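Flagellar biosynthesis protein flhF (PDB 2PX0) is a GTP-binding protein of the signal-recognition-particle GTPase family that is necessary for building the bacterial flagellum and may take part in its translocation. Local coordinates at residues A138-T144 / A162-Y168; H104-I108 / K177-Y183; F195-I201 / R235-V239; D97-E101 / V241-I245; A126-M130 / L159-P163. One frame throughout, in Å; residues are numbered along the deposited sequence.

Contact 1 (A138-T144 / A162-Y168)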
# COMPACT_ATOMS: atom_id res chain seq x y z
N ALA A 138 -9.34 19.54 18.32
CA ALA A 138 -10.69 19.37 17.79
C ALA A 138 -10.57 18.43 16.59
O ALA A 138 -9.50 18.30 16.01
CB ALA A 138 -11.26 20.71 17.36
N PHE A 139 -11.67 17.78 16.23
CA PHE A 139 -11.67 16.87 15.09
C PHE A 139 -12.77 17.22 14.11
O PHE A 139 -13.68 17.97 14.43
CB PHE A 139 -11.87 15.44 15.56
CG PHE A 139 -10.62 14.81 16.07
CD1 PHE A 139 -9.61 14.43 15.19
CD2 PHE A 139 -10.46 14.56 17.42
CE1 PHE A 139 -8.44 13.80 15.65
CE2 PHE A 139 -9.30 13.93 17.90
CZ PHE A 139 -8.29 13.55 17.01
N ILE A 140 -12.66 16.68 12.91
CA ILE A 140 -13.63 16.89 11.84
C ILE A 140 -13.42 15.78 10.84
O ILE A 140 -12.29 15.46 10.50
CB ILE A 140 -13.41 18.21 11.08
CG1 ILE A 140 -13.72 19.41 11.97
CG2 ILE A 140 -14.26 18.23 9.82
CD1 ILE A 140 -13.57 20.74 11.25
N THR A 141 -14.50 15.19 10.36
CA THR A 141 -14.35 14.13 9.37
C THR A 141 -15.06 14.50 8.08
O THR A 141 -15.99 15.31 8.07
CB THR A 141 -14.92 12.81 9.84
OG1 THR A 141 -14.45 12.53 11.16
CG2 THR A 141 -14.47 11.71 8.90
N THR A 142 -14.61 13.90 7.00
CA THR A 142 -15.19 14.12 5.69
C THR A 142 -15.41 12.73 5.17
O THR A 142 -16.09 12.53 4.16
CB THR A 142 -14.22 14.87 4.78
OG1 THR A 142 -14.28 16.26 5.10
CG2 THR A 142 -14.56 14.69 3.32
N ASP A 143 -14.84 11.75 5.87
CA ASP A 143 -14.98 10.38 5.43
C ASP A 143 -16.37 9.84 5.68
O ASP A 143 -16.63 9.16 6.68
CB ASP A 143 -13.96 9.48 6.10
CG ASP A 143 -13.97 8.09 5.53
OD1 ASP A 143 -15.04 7.45 5.55
OD2 ASP A 143 -12.92 7.63 5.04
N THR A 144 -17.27 10.15 4.75
CA THR A 144 -18.65 9.70 4.82
C THR A 144 -18.72 8.38 4.06
O THR A 144 -19.59 7.55 4.33
CB THR A 144 -19.59 10.70 4.15
OG1 THR A 144 -19.69 11.86 4.98
CG2 THR A 144 -20.98 10.08 3.95
N ALA A 162 -12.21 14.81 23.07
CA ALA A 162 -12.21 15.96 22.18
C ALA A 162 -13.45 15.95 21.30
O ALA A 162 -14.09 14.91 21.12
CB ALA A 162 -10.94 15.96 21.32
N PRO A 163 -13.81 17.11 20.73
CA PRO A 163 -14.98 17.24 19.86
C PRO A 163 -14.76 16.79 18.41
O PRO A 163 -13.66 16.91 17.88
CB PRO A 163 -15.31 18.72 19.95
CG PRO A 163 -13.95 19.34 20.08
CD PRO A 163 -13.26 18.43 21.07
N LEU A 164 -15.81 16.28 17.79
CA LEU A 164 -15.75 15.82 16.41
C LEU A 164 -17.05 16.17 15.69
O LEU A 164 -18.13 16.08 16.27
CB LEU A 164 -15.52 14.31 16.37
CG LEU A 164 -15.40 13.64 15.00
CD1 LEU A 164 -14.87 12.24 15.21
CD2 LEU A 164 -16.74 13.60 14.29
N GLU A 165 -16.94 16.58 14.43
CA GLU A 165 -18.10 16.94 13.63
C GLU A 165 -18.03 16.31 12.24
O GLU A 165 -17.10 16.58 11.49
CB GLU A 165 -18.17 18.46 13.46
CG GLU A 165 -18.36 19.25 14.74
CD GLU A 165 -19.72 19.02 15.39
OE1 GLU A 165 -20.72 18.90 14.64
OE2 GLU A 165 -19.79 18.98 16.65
N VAL A 166 -19.01 15.48 11.91
CA VAL A 166 -19.04 14.85 10.59
C VAL A 166 -19.55 15.88 9.58
O VAL A 166 -20.32 16.78 9.94
CB VAL A 166 -19.99 13.63 10.58
CG1 VAL A 166 -20.19 13.14 9.16
CG2 VAL A 166 -19.40 12.52 11.43
N CYS A 167 -19.14 15.75 8.33
CA CYS A 167 -19.58 16.69 7.30
C CYS A 167 -19.83 16.00 5.96
O CYS A 167 -18.97 15.28 5.45
CB CYS A 167 -18.53 17.79 7.13
SG CYS A 167 -18.09 18.59 8.68
N TYR A 168 -21.02 16.23 5.40
CA TYR A 168 -21.38 15.65 4.10
C TYR A 168 -21.30 16.69 2.99
O TYR A 168 -21.14 16.35 1.82
CB TYR A 168 -22.80 15.08 4.14
CG TYR A 168 -22.96 13.88 5.04
CD1 TYR A 168 -22.67 13.96 6.40
CD2 TYR A 168 -23.41 12.66 4.53
CE1 TYR A 168 -22.82 12.85 7.24
CE2 TYR A 168 -23.57 11.54 5.36
CZ TYR A 168 -23.27 11.64 6.72
OH TYR A 168 -23.42 10.56 7.55
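Phe139 turns CG beside its own backbone N (chi1 -81°), whereas Leu164 swings CG opposite its own (chi1 -179°), which carries both Leu164 methyls to Thr141. Leu164 CD2 lies 4.0 Å from Thr141 OG1, with CD1 hardly farther. The neighbouring backbones bring Phe139 CB to 3.9 Å from Leu164 CB. At the Ala138 end the Phe139 ring meets the methyl of Ala162, CD2 to CB 4.2 Å. Between the backbones, which run alongside in the same general direction, the strand gives Phe139 N to Pro163 O (2.7 Å) and Thr141 N to Glu165 O (3.2 Å). A weak return bond comes from Cys167 N to Thr141 O, while the sulfur SG of Cys167 rests 4.0 Å from Ile140 CG2. Farther on, Thr144 crosses Tyr168 at about a right angle and sets OG1 over the centre of the ring, 3.6 Å above its plane. An extended connection thus follows the outermost strand of a P-loop GTPase sheet, and beyond that strand Asp143 touches the bound nucleotide analogue. The other edge of strand 137-141 bonds to strand 185-189 through Ala138 and Ile140. Leu153 and Ala157 of helix 149-157 pack on Leu164, Thr141 and Phe139, whereas helix 170-179 brings Phe173 against Ile140 and Cys167.

Contact 2 (H104-I108 / K177-Y183)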
# COMPACT_ATOMS: atom_id res chain seq x y z
N HIS A 104 1.35 24.28 12.65
CA HIS A 104 1.03 25.63 13.12
C HIS A 104 -0.44 25.99 12.97
O HIS A 104 -1.14 26.24 13.95
CB HIS A 104 1.85 26.67 12.36
CG HIS A 104 3.28 26.76 12.80
ND1 HIS A 104 3.65 27.02 14.10
CD2 HIS A 104 4.43 26.63 12.10
CE1 HIS A 104 4.96 27.06 14.18
NE2 HIS A 104 5.47 26.82 12.98
N SER A 105 -0.90 26.02 11.72
CA SER A 105 -2.28 26.36 11.39
C SER A 105 -3.31 25.74 12.32
O SER A 105 -3.04 24.76 13.02
CB SER A 105 -2.59 25.96 9.95
OG SER A 105 -1.71 26.61 9.05
N LYS A 106 -4.50 26.32 12.31
CA LYS A 106 -5.59 25.85 13.14
C LYS A 106 -6.25 24.62 12.54
O LYS A 106 -6.84 23.81 13.25
CB LYS A 106 -6.62 26.98 13.31
CG LYS A 106 -7.86 26.60 14.10
CD LYS A 106 -8.67 27.84 14.48
CE LYS A 106 -7.86 28.73 15.44
NZ LYS A 106 -8.64 29.91 15.92
N TYR A 107 -6.12 24.47 11.22
CA TYR A 107 -6.72 23.34 10.53
C TYR A 107 -5.68 22.45 9.87
O TYR A 107 -4.88 22.91 9.05
CB TYR A 107 -7.72 23.86 9.51
CG TYR A 107 -8.71 24.81 10.13
CD1 TYR A 107 -9.79 24.34 10.89
CD2 TYR A 107 -8.55 26.19 10.01
CE1 TYR A 107 -10.67 25.22 11.51
CE2 TYR A 107 -9.42 27.08 10.64
CZ TYR A 107 -10.48 26.59 11.38
OH TYR A 107 -11.32 27.47 12.02
N ILE A 108 -5.69 21.17 10.23
CA ILE A 108 -4.76 20.20 9.70
C ILE A 108 -5.50 19.17 8.84
O ILE A 108 -6.31 18.40 9.35
CB ILE A 108 -4.02 19.46 10.83
CG1 ILE A 108 -3.33 20.46 11.75
CG2 ILE A 108 -3.03 18.47 10.26
CD1 ILE A 108 -2.29 21.34 11.07
N LYS A 177 -15.89 24.08 10.65
CA LYS A 177 -14.61 24.76 10.49
C LYS A 177 -14.71 26.09 11.21
O LYS A 177 -13.72 26.60 11.73
CB LYS A 177 -14.35 24.96 8.99
CG LYS A 177 -13.11 25.75 8.62
CD LYS A 177 -12.93 25.70 7.10
CE LYS A 177 -11.80 26.60 6.61
NZ LYS A 177 -12.13 28.04 6.78
N GLU A 178 -15.91 26.65 11.25
CA GLU A 178 -16.15 27.94 11.90
C GLU A 178 -16.57 27.77 13.36
O GLU A 178 -16.40 28.68 14.18
CB GLU A 178 -17.22 28.72 11.13
CG GLU A 178 -16.72 29.26 9.78
CD GLU A 178 -17.84 29.69 8.86
OE1 GLU A 178 -18.67 30.53 9.28
OE2 GLU A 178 -17.89 29.18 7.71
N LEU A 179 -17.13 26.61 13.67
CA LEU A 179 -17.57 26.30 15.02
C LEU A 179 -16.33 26.14 15.90
O LEU A 179 -16.26 26.68 17.00
CB LEU A 179 -18.38 25.01 15.00
CG LEU A 179 -19.12 24.60 16.27
CD1 LEU A 179 -20.05 23.44 15.94
CD2 LEU A 179 -18.13 24.22 17.36
N PHE A 180 -15.36 25.38 15.39
CA PHE A 180 -14.12 25.14 16.11
C PHE A 180 -13.14 26.30 16.00
O PHE A 180 -11.97 26.18 16.38
CB PHE A 180 -13.46 23.87 15.58
CG PHE A 180 -14.23 22.62 15.89
CD1 PHE A 180 -14.55 22.30 17.20
CD2 PHE A 180 -14.62 21.77 14.87
CE1 PHE A 180 -15.25 21.15 17.49
CE2 PHE A 180 -15.33 20.61 15.15
CZ PHE A 180 -15.64 20.30 16.46
N SER A 181 -13.63 27.41 15.48
CA SER A 181 -12.82 28.61 15.31
C SER A 181 -12.09 29.00 16.60
O SER A 181 -11.07 29.69 16.55
CB SER A 181 -13.71 29.78 14.86
OG SER A 181 -14.72 30.05 15.82
N GLU A 182 -12.60 28.55 17.73
CA GLU A 182 -12.00 28.88 19.02
C GLU A 182 -10.87 27.94 19.43
O GLU A 182 -10.07 28.28 20.30
CB GLU A 182 -13.09 28.87 20.10
CG GLU A 182 -14.26 29.84 19.86
CD GLU A 182 -13.88 31.30 20.06
OE1 GLU A 182 -13.06 31.83 19.27
OE2 GLU A 182 -14.41 31.93 21.00
N TYR A 183 -10.80 26.78 18.80
CA TYR A 183 -9.77 25.80 19.13
C TYR A 183 -8.42 26.08 18.47
O TYR A 183 -8.35 26.75 17.44
CB TYR A 183 -10.24 24.39 18.73
CG TYR A 183 -11.38 23.88 19.58
CD1 TYR A 183 -12.63 24.47 19.51
CD2 TYR A 183 -11.18 22.84 20.48
CE1 TYR A 183 -13.67 24.04 20.33
CE2 TYR A 183 -12.21 22.40 21.31
CZ TYR A 183 -13.45 23.01 21.23
OH TYR A 183 -14.47 22.62 22.06
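Lys106 and Tyr107 reach together from the point where strand 107-112 begins to the C-terminal end of helix 170-179 and the turn after it, where backbone carbonyls receive both. Lys106 NZ donates to Ser181 O at 2.5 Å, standing some 29° out of the plane of that carbonyl. The chain gets there by running straight to CD and then bending at chi3 (-65°), which turns the ammonium group toward the helix end. Beside it, the hydroxyl of Tyr107 makes a weak bond to Lys177 O, OH to O 2.6 Å. The tyrosine ring is held between aliphatic carbons: CG of Lys177 lies over one face, 3.8 Å above the plane, and CG of Lys106 over the opposite one. The first is a CH-pi contact; Lys177 NZ itself is farther off and adds at most a weak attraction. The serine hydroxyl has its own local acceptor, Ser181 OG giving to Glu178 O at 2.7 Å, and Tyr183 N closes on Phe180 O. Elsewhere, Glu182 O takes a bond from Lys136. Were an alanine to stand in place of Lys106, Ser181 O would probably lose its charged donor and one face of Tyr107 its aliphatic cover. Strand 107-112 leads into the P-loop, and here the beginning of the strand is tied to the C-terminal end of a neighbouring helix, away from the nucleotide. Carbonyls at such an end carry partial negative charge, so an ammonium group and a phenol hydroxyl are likely to be electrostatically welcome there.

Contact 3 (F195-I201 / R235-V239)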
# COMPACT_ATOMS: atom_id res chain seq x y z
N PHE A 195 -7.71 8.52 -6.24
CA PHE A 195 -7.53 9.76 -7.00
C PHE A 195 -6.99 9.68 -8.43
O PHE A 195 -6.08 10.42 -8.80
CB PHE A 195 -6.65 10.72 -6.20
CG PHE A 195 -7.22 11.06 -4.86
CD1 PHE A 195 -7.07 10.20 -3.78
CD2 PHE A 195 -7.92 12.25 -4.68
CE1 PHE A 195 -7.61 10.52 -2.54
CE2 PHE A 195 -8.47 12.57 -3.44
CZ PHE A 195 -8.32 11.71 -2.37
N LYS A 196 -7.54 8.78 -9.23
CA LYS A 196 -7.13 8.67 -10.63
C LYS A 196 -8.34 9.08 -11.44
O LYS A 196 -8.28 9.23 -12.66
CB LYS A 196 -6.70 7.24 -10.96
CG LYS A 196 -5.23 7.14 -11.41
CD LYS A 196 -4.77 5.68 -11.53
CE LYS A 196 -5.66 4.85 -12.45
NZ LYS A 196 -5.20 3.45 -12.52
N ASP A 197 -9.44 9.27 -10.72
CA ASP A 197 -10.69 9.73 -11.29
C ASP A 197 -10.75 11.18 -10.82
O ASP A 197 -11.08 11.47 -9.67
CB ASP A 197 -11.88 8.95 -10.73
CG ASP A 197 -13.18 9.76 -10.74
OD1 ASP A 197 -13.32 10.67 -11.59
OD2 ASP A 197 -14.07 9.48 -9.92
N PRO A 198 -10.43 12.13 -11.72
CA PRO A 198 -10.45 13.55 -11.36
C PRO A 198 -11.66 13.98 -10.54
O PRO A 198 -11.62 15.02 -9.89
CB PRO A 198 -10.36 14.25 -12.72
CG PRO A 198 -10.92 13.24 -13.69
CD PRO A 198 -10.32 11.96 -13.18
N GLN A 199 -12.73 13.19 -10.56
CA GLN A 199 -13.93 13.53 -9.81
C GLN A 199 -13.61 13.85 -8.36
O GLN A 199 -13.93 14.92 -7.85
CB GLN A 199 -14.95 12.38 -9.85
CG GLN A 199 -16.19 12.63 -8.96
CD GLN A 199 -17.20 11.49 -9.00
OE1 GLN A 199 -16.87 10.33 -8.75
NE2 GLN A 199 -18.45 11.83 -9.31
N TYR A 200 -12.96 12.89 -7.71
CA TYR A 200 -12.60 13.00 -6.31
C TYR A 200 -11.60 14.10 -5.98
O TYR A 200 -11.65 14.68 -4.90
CB TYR A 200 -12.10 11.65 -5.82
CG TYR A 200 -13.21 10.61 -5.81
CD1 TYR A 200 -14.34 10.78 -5.00
CD2 TYR A 200 -13.12 9.46 -6.60
CE1 TYR A 200 -15.36 9.83 -4.98
CE2 TYR A 200 -14.14 8.51 -6.59
CZ TYR A 200 -15.26 8.70 -5.78
OH TYR A 200 -16.28 7.77 -5.76
N ILE A 201 -10.70 14.40 -6.91
CA ILE A 201 -9.72 15.45 -6.67
C ILE A 201 -10.50 16.76 -6.64
O ILE A 201 -10.05 17.76 -6.08
CB ILE A 201 -8.67 15.52 -7.79
CG1 ILE A 201 -8.30 14.10 -8.23
CG2 ILE A 201 -7.42 16.23 -7.30
CD1 ILE A 201 -7.44 14.06 -9.49
N ARG A 235 -1.92 14.27 -10.47
CA ARG A 235 -3.36 14.46 -10.34
C ARG A 235 -3.67 15.42 -9.21
O ARG A 235 -4.76 15.99 -9.14
CB ARG A 235 -4.06 13.11 -10.09
CG ARG A 235 -3.67 12.01 -11.07
CD ARG A 235 -3.73 12.50 -12.53
NE ARG A 235 -5.09 12.80 -12.99
CZ ARG A 235 -6.02 11.88 -13.22
NH1 ARG A 235 -5.75 10.59 -13.05
NH2 ARG A 235 -7.23 12.25 -13.62
N PHE A 236 -2.70 15.62 -8.32
CA PHE A 236 -2.90 16.52 -7.19
C PHE A 236 -2.29 17.89 -7.42
O PHE A 236 -2.21 18.70 -6.50
CB PHE A 236 -2.31 15.92 -5.92
CG PHE A 236 -3.25 15.02 -5.18
CD1 PHE A 236 -3.40 13.69 -5.56
CD2 PHE A 236 -4.00 15.51 -4.11
CE1 PHE A 236 -4.29 12.86 -4.89
CE2 PHE A 236 -4.89 14.69 -3.43
CZ PHE A 236 -5.03 13.35 -3.82
N SER A 237 -1.86 18.15 -8.65
CA SER A 237 -1.25 19.43 -8.98
C SER A 237 -2.14 20.63 -8.65
O SER A 237 -1.68 21.60 -8.05
CB SER A 237 -0.86 19.46 -10.45
OG SER A 237 -0.04 20.58 -10.71
N SER A 238 -3.42 20.56 -9.03
CA SER A 238 -4.34 21.66 -8.75
C SER A 238 -4.35 21.99 -7.26
O SER A 238 -3.98 23.10 -6.87
CB SER A 238 -5.75 21.30 -9.23
OG SER A 238 -5.89 19.89 -9.33
N VAL A 239 -4.76 21.03 -6.43
CA VAL A 239 -4.82 21.23 -4.98
C VAL A 239 -3.46 21.48 -4.35
O VAL A 239 -2.51 20.73 -4.58
CB VAL A 239 -5.45 20.03 -4.28
CG1 VAL A 239 -4.84 18.76 -4.80
CG2 VAL A 239 -5.21 20.15 -2.77
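Arg235 and Phe236 join a mixed polar and aromatic contact in which the loop after helix 226-232 closes on the start of helix 198-207, near the nucleotide-binding end of the GTPase domain. The polar half is one carbonyl gripped by one guanidinium group: Arg235 NH1 donates to Lys196 O at 2.9 Å, and NH2 adds a weak bond to the same oxygen. The donor NH1 approaches from above the carbonyl plane, about 40° out of it. Bends at chi2 and chi3 fold the arginine over so that this grip is possible. Pro198 CD borders the guanidinium edge, and Ile201 crosses the arginine at about a right angle with CD1 3.6 Å from Arg235 CB. In the aromatic half, Phe236 brings its CZ over one face of the Phe195 ring, offset toward the rim. The ring centroids lie 4.7 Å apart and the planes are inclined at 49°, an oblique pairing. Ile201 CG2 continues the apolar patch to Val239 CG1 at 4.4 Å. Lys196 itself looks outward, its NZ bonded to Asp250 O of the second subunit. Asp197 occupies the N-cap position of helix 198-207. The Phe195 side chain comes within about 4 Å of Gly112, a probable GTP-binding residue, which places this contact beside the P-loop, where the helix following the Asp189 to Arg193 motif begins in an SRP-type GTPase.

Contact 4 (D97-E101 / V241-I245)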
# COMPACT_ATOMS: atom_id res chain seq x y z
N ASP A 97 14.76 23.90 4.08
CA ASP A 97 13.65 24.78 4.46
C ASP A 97 12.30 24.24 4.01
O ASP A 97 11.29 24.53 4.64
CB ASP A 97 13.85 26.19 3.90
CG ASP A 97 13.67 26.24 2.40
OD1 ASP A 97 14.51 25.66 1.69
OD2 ASP A 97 12.67 26.85 1.95
N LYS A 98 12.28 23.47 2.93
CA LYS A 98 11.02 22.94 2.47
C LYS A 98 10.61 21.66 3.20
O LYS A 98 9.56 21.09 2.92
CB LYS A 98 11.08 22.68 0.96
CG LYS A 98 10.26 23.67 0.14
CD LYS A 98 10.90 25.05 0.14
CE LYS A 98 12.20 25.06 -0.66
NZ LYS A 98 12.91 26.38 -0.60
N TRP A 99 11.44 21.20 4.13
CA TRP A 99 11.13 20.00 4.91
C TRP A 99 10.75 20.39 6.34
O TRP A 99 10.85 21.56 6.74
CB TRP A 99 12.34 19.08 4.98
CG TRP A 99 12.73 18.37 3.72
CD1 TRP A 99 13.09 18.94 2.52
CD2 TRP A 99 12.92 16.96 3.56
NE1 TRP A 99 13.51 17.96 1.63
CE2 TRP A 99 13.41 16.74 2.25
CE3 TRP A 99 12.73 15.85 4.41
CZ2 TRP A 99 13.71 15.47 1.77
CZ3 TRP A 99 13.04 14.59 3.93
CH2 TRP A 99 13.52 14.40 2.62
N GLN A 100 10.32 19.40 7.11
CA GLN A 100 9.95 19.58 8.52
C GLN A 100 9.15 20.82 8.93
O GLN A 100 9.42 21.45 9.96
CB GLN A 100 11.22 19.50 9.38
CG GLN A 100 11.80 18.11 9.43
CD GLN A 100 13.10 18.06 10.20
OE1 GLN A 100 14.11 18.60 9.75
NE2 GLN A 100 13.08 17.41 11.37
N GLU A 101 8.15 21.16 8.14
CA GLU A 101 7.30 22.28 8.47
C GLU A 101 6.45 21.79 9.65
O GLU A 101 5.62 20.92 9.48
CB GLU A 101 6.40 22.60 7.28
CG GLU A 101 5.54 23.84 7.40
CD GLU A 101 4.58 23.99 6.22
OE1 GLU A 101 3.51 23.32 6.23
OE2 GLU A 101 4.90 24.75 5.28
N VAL A 241 -0.45 21.64 -1.61
CA VAL A 241 0.04 20.74 -0.57
C VAL A 241 1.27 21.34 0.10
O VAL A 241 2.22 21.74 -0.57
CB VAL A 241 0.39 19.38 -1.17
CG1 VAL A 241 0.98 18.47 -0.13
CG2 VAL A 241 -0.84 18.75 -1.77
N ASN A 242 1.26 21.41 1.43
CA ASN A 242 2.38 21.95 2.20
C ASN A 242 3.57 20.99 2.36
O ASN A 242 4.71 21.34 2.05
CB ASN A 242 1.90 22.36 3.61
CG ASN A 242 0.74 23.32 3.59
OD1 ASN A 242 -0.33 23.02 3.05
ND2 ASN A 242 0.94 24.49 4.19
N GLN A 243 3.29 19.80 2.87
CA GLN A 243 4.33 18.80 3.11
C GLN A 243 3.90 17.44 2.58
O GLN A 243 2.94 17.34 1.83
CB GLN A 243 4.59 18.66 4.61
CG GLN A 243 5.11 19.90 5.29
CD GLN A 243 6.58 20.10 5.02
OE1 GLN A 243 7.42 19.29 5.41
NE2 GLN A 243 6.89 21.20 4.33
N TYR A 244 4.60 16.41 3.03
CA TYR A 244 4.34 15.04 2.62
C TYR A 244 4.43 14.11 3.83
O TYR A 244 5.26 14.30 4.73
CB TYR A 244 5.41 14.56 1.66
CG TYR A 244 5.19 14.75 0.19
CD1 TYR A 244 4.01 14.35 -0.43
CD2 TYR A 244 6.24 15.18 -0.62
CE1 TYR A 244 3.90 14.35 -1.82
CE2 TYR A 244 6.13 15.19 -2.00
CZ TYR A 244 4.96 14.77 -2.59
OH TYR A 244 4.89 14.77 -3.96
N ILE A 245 3.60 13.08 3.85
CA ILE A 245 3.66 12.10 4.93
C ILE A 245 3.84 10.71 4.32
O ILE A 245 3.00 10.22 3.55
CB ILE A 245 2.41 12.16 5.81
CG1 ILE A 245 2.33 13.54 6.45
CG2 ILE A 245 2.51 11.11 6.90
CD1 ILE A 245 1.15 13.74 7.39
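Gln243 opens strand 243-247 of the parallel sheet of the P-loop GTPase fold, and its side chain reaches into the loop that joins helix 81-90 to strand 107-112. From the backbone, CB heads toward residues 97-101, and a bend at chi2 (-77°) then sets the amide among the loop's backbone groups. Gln243 CG passes Glu101 CB at 3.6 Å, and the next carbon, CD, lies close to the same atom. At the tip the two ends of the amide divide their work. The oxygen Gln243 OE1 accepts a long, weak bond from Glu101 N at 3.4 Å, nearly straight at 175°. The nitrogen Gln243 NE2 donates to Lys98 O at 3.0 Å and, weakly, to Asn242 O beside it in sequence. One buried amide thus serves the loop both as donor and as acceptor. A leucine in its place would probably leave Lys98 O and Glu101 N without these mates, and the loop less firmly fixed to the strand. Glu101, its chain extended beyond CG, runs obliquely past Asn242, with OE1 3.2 Å from Asn242 CB. Further bonds bind the same loop to other parts of the domain: the backbones of Lys98 and Gln100 pair with Gly268 and Val269, and the side-chain NE2 of Gln100 bonds to Thr284 OG1. The connection between the N-terminal helices and the GTPase sheet is therefore held at several points around residues 98 to 101. At its polar centre, Gln243 NE2 stands well above the carbonyl plane of Lys98, about 50° out of it.

Contact 5 (A126-M130 / L159-P163)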
# COMPACT_ATOMS: atom_id res chain seq x y z
N ALA A 126 -2.67 14.07 16.60
CA ALA A 126 -3.55 14.79 17.53
C ALA A 126 -3.17 14.58 18.98
O ALA A 126 -3.12 15.54 19.76
CB ALA A 126 -5.00 14.39 17.32
N ALA A 127 -2.92 13.34 19.37
CA ALA A 127 -2.53 13.06 20.74
C ALA A 127 -1.29 13.88 21.09
O ALA A 127 -1.22 14.50 22.15
CB ALA A 127 -2.23 11.58 20.91
N ILE A 128 -0.32 13.91 20.17
CA ILE A 128 0.92 14.65 20.38
C ILE A 128 0.65 16.14 20.63
O ILE A 128 1.21 16.73 21.56
CB ILE A 128 1.87 14.55 19.16
CG1 ILE A 128 2.04 13.09 18.73
CG2 ILE A 128 3.22 15.13 19.52
CD1 ILE A 128 2.74 12.22 19.74
N SER A 129 -0.18 16.76 19.80
CA SER A 129 -0.48 18.18 19.98
C SER A 129 -1.12 18.40 21.34
O SER A 129 -0.76 19.33 22.06
CB SER A 129 -1.40 18.69 18.87
OG SER A 129 -0.67 18.96 17.69
N MET A 130 -2.06 17.53 21.69
CA MET A 130 -2.74 17.64 22.97
C MET A 130 -1.84 17.23 24.13
O MET A 130 -1.22 18.08 24.77
CB MET A 130 -4.00 16.77 22.99
CG MET A 130 -4.69 16.74 24.35
SD MET A 130 -6.11 15.66 24.40
CE MET A 130 -7.37 16.79 23.81
N LEU A 159 -11.98 9.16 23.58
CA LEU A 159 -10.86 8.80 24.45
C LEU A 159 -10.00 10.03 24.70
O LEU A 159 -9.75 10.41 25.84
CB LEU A 159 -9.98 7.71 23.81
CG LEU A 159 -10.37 6.24 23.90
CD1 LEU A 159 -9.28 5.39 23.26
CD2 LEU A 159 -10.53 5.83 25.35
N LEU A 160 -9.54 10.65 23.62
CA LEU A 160 -8.70 11.83 23.72
C LEU A 160 -9.56 12.93 24.33
O LEU A 160 -9.08 14.03 24.62
CB LEU A 160 -8.22 12.23 22.33
CG LEU A 160 -6.87 12.92 22.22
CD1 LEU A 160 -5.82 12.05 22.88
CD2 LEU A 160 -6.53 13.16 20.75
N GLN A 161 -10.83 12.62 24.53
CA GLN A 161 -11.80 13.56 25.09
C GLN A 161 -11.73 14.86 24.32
O GLN A 161 -11.25 15.88 24.82
CB GLN A 161 -11.49 13.80 26.58
CG GLN A 161 -12.73 13.78 27.47
CD GLN A 161 -12.41 13.96 28.94
OE1 GLN A 161 -11.76 13.11 29.56
NE2 GLN A 161 -12.85 15.08 29.51
N ALA A 162 -12.21 14.81 23.07
CA ALA A 162 -12.21 15.96 22.18
C ALA A 162 -13.45 15.95 21.30
O ALA A 162 -14.09 14.91 21.12
CB ALA A 162 -10.94 15.96 21.32
N PRO A 163 -13.81 17.11 20.73
CA PRO A 163 -14.98 17.24 19.86
C PRO A 163 -14.76 16.79 18.41
O PRO A 163 -13.66 16.91 17.88
CB PRO A 163 -15.31 18.72 19.95
CG PRO A 163 -13.95 19.34 20.08
CD PRO A 163 -13.26 18.43 21.07
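A Schellman motif ends helix 149-157, and Leu160, just before its C-prime residue, packs on Ala126, Ala127 and Met130 of helix 118-132, the helix that follows the P-loop. Gln161, with a positive phi, is that C-prime residue, and the motif is closed by Ala162 N to Ala157 O and Gln161 N to Glu158 O. Leu160 spreads its two methyls over the small side chains of the helix. Leu160 CD2 lies 4.0 Å from Ala126 CB, and Leu160 CD1 comes to 4.1 Å from Ala127 CB. The alanines let the leucine sit close to the helix backbone, with Leu160 CD2 3.9 Å from Ala127 N. Met130, one turn on from Ala126, comes in alongside. Its chain is fully extended through CG and SD (chi1 175°, chi2 -177°) and bends at the last bond, a shape that carries SD and CE out to Leu160. Methionine and leucine slide past each other in opposite directions. The sulfur Met130 SD reaches Leu160 CG at 3.6 Å, and the terminal methyl CE lies beside Leu160 O. The same methyl extends to Ala162, Met130 CE to Ala162 CB 4.4 Å. No hydrogen bond joins the two segments; the contact is apolar. Helix 118-132 thus meets the end of helix 149-157 across one side of the sheet. Toward the sheet, Ala126 and Met130 rest on Ile137 of strand 137-141, Ala126 also meets Phe139, and Ser129 packs on His185 and Phe187 of strand 185-189.

Place in the fold and chemistry go together in these five contacts. Contacts 1 and 5 share Ala162 and Pro163: one follows the edge strand by backbone bonds, the other fits apolar side chains against the P-loop helix, and Phe139 packs on Ala126 between them. Contact 2 meets contact 1 through Phe180, which lies against Ala138, Pro163 and Glu165, but its own bonds run from side chains to carbonyls at a helix end. Contact 4, nearest the chain's centre, uses a buried amide; contact 3 adds aromatic packing and reaches the second subunit. None is wholly core or surface: each mixes buried residues with more exposed ones.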